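Local coordinates for conserved domain protein (Streptococcus pneumoniae, PDB 2I7R) that is of unknown function but belongs to the glyoxalase/bleomycin resistance protein/dioxygenase superfamily, at residues A[76-79]-A[80-84]. Residues are numbered along the deposited sequence; the frame is centred on the assembly and turned at random.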
ATOM      1  N   GLN A  76     -23.645   2.379  -3.006  1.00 22.57           N
ATOM      2  CA  GLN A  76     -24.012   1.336  -2.051  1.00 24.75           C
ATOM      3  C   GLN A  76     -23.002   1.194  -0.871  1.00 23.90           C
ATOM      4  O   GLN A  76     -23.431   1.053   0.275  1.00 24.42           O
ATOM      5  CB  GLN A  76     -24.315  -0.002  -2.734  1.00 25.34           C
ATOM      6  CG  GLN A  76     -25.055  -1.008  -1.808  1.00 32.09           C
ATOM      7  CD  GLN A  76     -26.329  -0.415  -1.105  1.00 40.38           C
ATOM      8  OE1 GLN A  76     -27.282   0.059  -1.772  1.00 40.45           O
ATOM      9  NE2 GLN A  76     -26.338  -0.450   0.256  1.00 41.48           N
ATOM     10  N   ASN A  77     -21.688   1.245  -1.147  1.00 22.67           N
ATOM     11  CA  ASN A  77     -20.687   1.281  -0.081  1.00 21.43           C
ATOM     12  C   ASN A  77     -20.877   2.483   0.816  1.00 21.45           C
ATOM     13  O   ASN A  77     -20.795   2.376   2.040  1.00 20.48           O
ATOM     14  CB  ASN A  77     -19.260   1.257  -0.646  1.00 22.04           C
ATOM     15  CG  ASN A  77     -18.826  -0.139  -1.036  1.00 22.40           C
ATOM     16  OD1 ASN A  77     -18.454  -0.939  -0.185  1.00 20.64           O
ATOM     17  ND2 ASN A  77     -18.913  -0.446  -2.324  1.00 24.75           N
ATOM     18  N   TYR A  78     -21.167   3.621   0.199  1.00 21.10           N
ATOM     19  CA  TYR A  78     -21.468   4.845   0.929  1.00 22.24           C
ATOM     20  C   TYR A  78     -22.559   4.681   1.960  1.00 22.13           C
ATOM     21  O   TYR A  78     -22.357   5.001   3.124  1.00 21.18           O
ATOM     22  CB  TYR A  78     -21.840   5.970  -0.032  1.00 23.32           C
ATOM     23  CG  TYR A  78     -21.999   7.312   0.612  1.00 25.51           C
ATOM     24  CD1 TYR A  78     -21.058   7.776   1.522  1.00 25.81           C
ATOM     25  CD2 TYR A  78     -23.089   8.136   0.297  1.00 29.33           C
ATOM     26  CE1 TYR A  78     -21.166   9.014   2.094  1.00 27.28           C
ATOM     27  CE2 TYR A  78     -23.219   9.397   0.873  1.00 30.37           C
ATOM     28  CZ  TYR A  78     -22.242   9.823   1.779  1.00 29.06           C
ATOM     29  OH  TYR A  78     -22.310  11.070   2.362  1.00 30.24           O
ATOM     30  N   LYS A  79     -23.705   4.181   1.515  1.00 23.24           N
ATOM     31  CA  LYS A  79     -24.851   3.952   2.380  1.00 24.94           C
ATOM     32  C   LYS A  79     -24.474   3.012   3.534  1.00 24.49           C
ATOM     33  O   LYS A  79     -24.807   3.273   4.691  1.00 24.66           O
ATOM     34  CB  LYS A  79     -26.025   3.356   1.582  1.00 25.77           C
ATOM     35  CG  LYS A  79     -27.333   3.226   2.401  1.00 29.55           C
ATOM     36  CD  LYS A  79     -28.234   2.105   1.879  1.00 35.73           C
ATOM     37  CE  LYS A  79     -29.071   2.585   0.693  1.00 38.21           C
ATOM     38  NZ  LYS A  79     -30.443   1.949   0.761  1.00 37.02           N
ATOM     39  N   ARG A  80     -23.784   1.931   3.194  1.00 23.93           N
ATOM     40  CA  ARG A  80     -23.355   0.940   4.159  1.00 23.24           C
ATOM     41  C   ARG A  80     -22.510   1.607   5.241  1.00 23.28           C
ATOM     42  O   ARG A  80     -22.775   1.446   6.460  1.00 23.96           O
ATOM     43  CB  ARG A  80     -22.581  -0.188   3.451  1.00 23.54           C
ATOM     44  CG  ARG A  80     -22.116  -1.317   4.344  1.00 22.91           C
ATOM     45  CD  ARG A  80     -21.362  -2.385   3.565  1.00 22.33           C
ATOM     46  NE  ARG A  80     -20.193  -1.881   2.837  1.00 19.00           N
ATOM     47  CZ  ARG A  80     -19.015  -1.554   3.385  1.00 20.62           C
ATOM     48  NH1 ARG A  80     -18.820  -1.642   4.711  1.00 14.91           N
ATOM     49  NH2 ARG A  80     -18.023  -1.097   2.596  1.00 18.51           N
ATOM     50  N   LEU A  81     -21.526   2.378   4.799  1.00 22.03           N
ATOM     51  CA  LEU A  81     -20.595   3.033   5.702  1.00 21.49           C
ATOM     52  C   LEU A  81     -21.239   4.106   6.572  1.00 21.88           C
ATOM     53  O   LEU A  81     -20.845   4.267   7.729  1.00 21.48           O
ATOM     54  CB  LEU A  81     -19.365   3.575   4.955  1.00 19.84           C
ATOM     55  CG  LEU A  81     -18.523   2.513   4.243  1.00 21.10           C
ATOM     56  CD1 LEU A  81     -17.605   3.126   3.121  1.00 15.44           C
ATOM     57  CD2 LEU A  81     -17.744   1.611   5.246  1.00 20.14           C
ATOM     58  N   ASN A  82     -22.199   4.847   6.017  1.00 23.56           N
ATOM     59  CA  ASN A  82     -22.925   5.900   6.755  1.00 25.24           C
ATOM     60  C   ASN A  82     -23.740   5.281   7.872  1.00 25.63           C
ATOM     61  O   ASN A  82     -23.767   5.811   8.981  1.00 24.71           O
ATOM     62  CB  ASN A  82     -23.884   6.697   5.853  1.00 26.05           C
ATOM     63  CG  ASN A  82     -23.227   7.887   5.192  1.00 29.01           C
ATOM     64  OD1 ASN A  82     -22.036   8.177   5.392  1.00 32.36           O
ATOM     65  ND2 ASN A  82     -24.007   8.597   4.385  1.00 33.68           N
ATOM     66  N   GLU A  83     -24.422   4.176   7.563  1.00 26.99           N
ATOM     67  CA  GLU A  83     -25.193   3.444   8.576  1.00 30.16           C
ATOM     68  C   GLU A  83     -24.278   2.938   9.677  1.00 28.98           C
ATOM     69  O   GLU A  83     -24.708   2.861  10.804  1.00 30.64           O
ATOM     70  CB  GLU A  83     -25.928   2.236   8.004  1.00 29.62           C
ATOM     71  CG  GLU A  83     -26.936   2.493   6.918  1.00 34.57           C
ATOM     72  CD  GLU A  83     -27.477   1.170   6.343  1.00 36.61           C
ATOM     73  OE1 GLU A  83     -27.853   0.291   7.166  1.00 45.35           O
ATOM     74  OE2 GLU A  83     -27.520   0.999   5.089  1.00 44.11           O
ATOM     75  N   LEU A  84     -23.026   2.601   9.356  1.00 28.35           N
ATOM     76  CA  LEU A  84     -22.051   2.142  10.354  1.00 28.15           C
ATOM     77  C   LEU A  84     -21.475   3.251  11.229  1.00 27.47           C
ATOM     78  O   LEU A  84     -20.928   2.969  12.280  1.00 27.06           O
ATOM     79  CB  LEU A  84     -20.879   1.399   9.689  1.00 28.54           C
ATOM     80  CG  LEU A  84     -21.109  -0.055   9.297  1.00 30.61           C
ATOM     81  CD1 LEU A  84     -19.899  -0.549   8.511  1.00 32.04           C
ATOM     82  CD2 LEU A  84     -21.369  -0.928  10.556  1.00 31.85           C
TER
HETATM   83  O   HOH W   1     -21.584  -2.329   0.177  1.00 20.16           O
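Asn77 and Arg80 illustrate how two polar side chains three residues apart on a helix can hold each other through a single straight hydrogen bond, with outside bonds adding to the grip. They run side by side, and Asn77 OD1 receives Arg80 NH2 at 2.8 Å in an almost straight bond (177°), in the carbonyl plane and on a lone pair. The oxygen also lies in the guanidinium plane, yet the amide and guanidinium planes stand 89° apart, so the amide meets the edge of the arginine nearly at right angles. A water accepts from Arg80 NE and donates weakly to Asn77 OD1. Asn77 ND2 also bonds back to Asp73 O at the start of the helix, whereas Arg80 NH2 reaches Ile26 O and so joins it to helix 16-27.

A different flank carries Tyr78 and Asn82. Asn82 ND2 sits over one face of the Tyr78 ring, toward its rim and 3.4 Å from Tyr78 CZ, with the amide steeply tilted to the ring (61°). Further round, Glu83 OE2 touches the methylenes CG and CD of Lys79, each at 3.5 Å, while Lys79 NZ stays 5.3 Å from Glu83 OE2, so no salt bridge forms.

Leu81 and Tyr78 pack on Leu102 of strand 100-105, the helix-on-sheet arrangement of the beta-alpha-beta-beta-beta module of the glyoxalase fold.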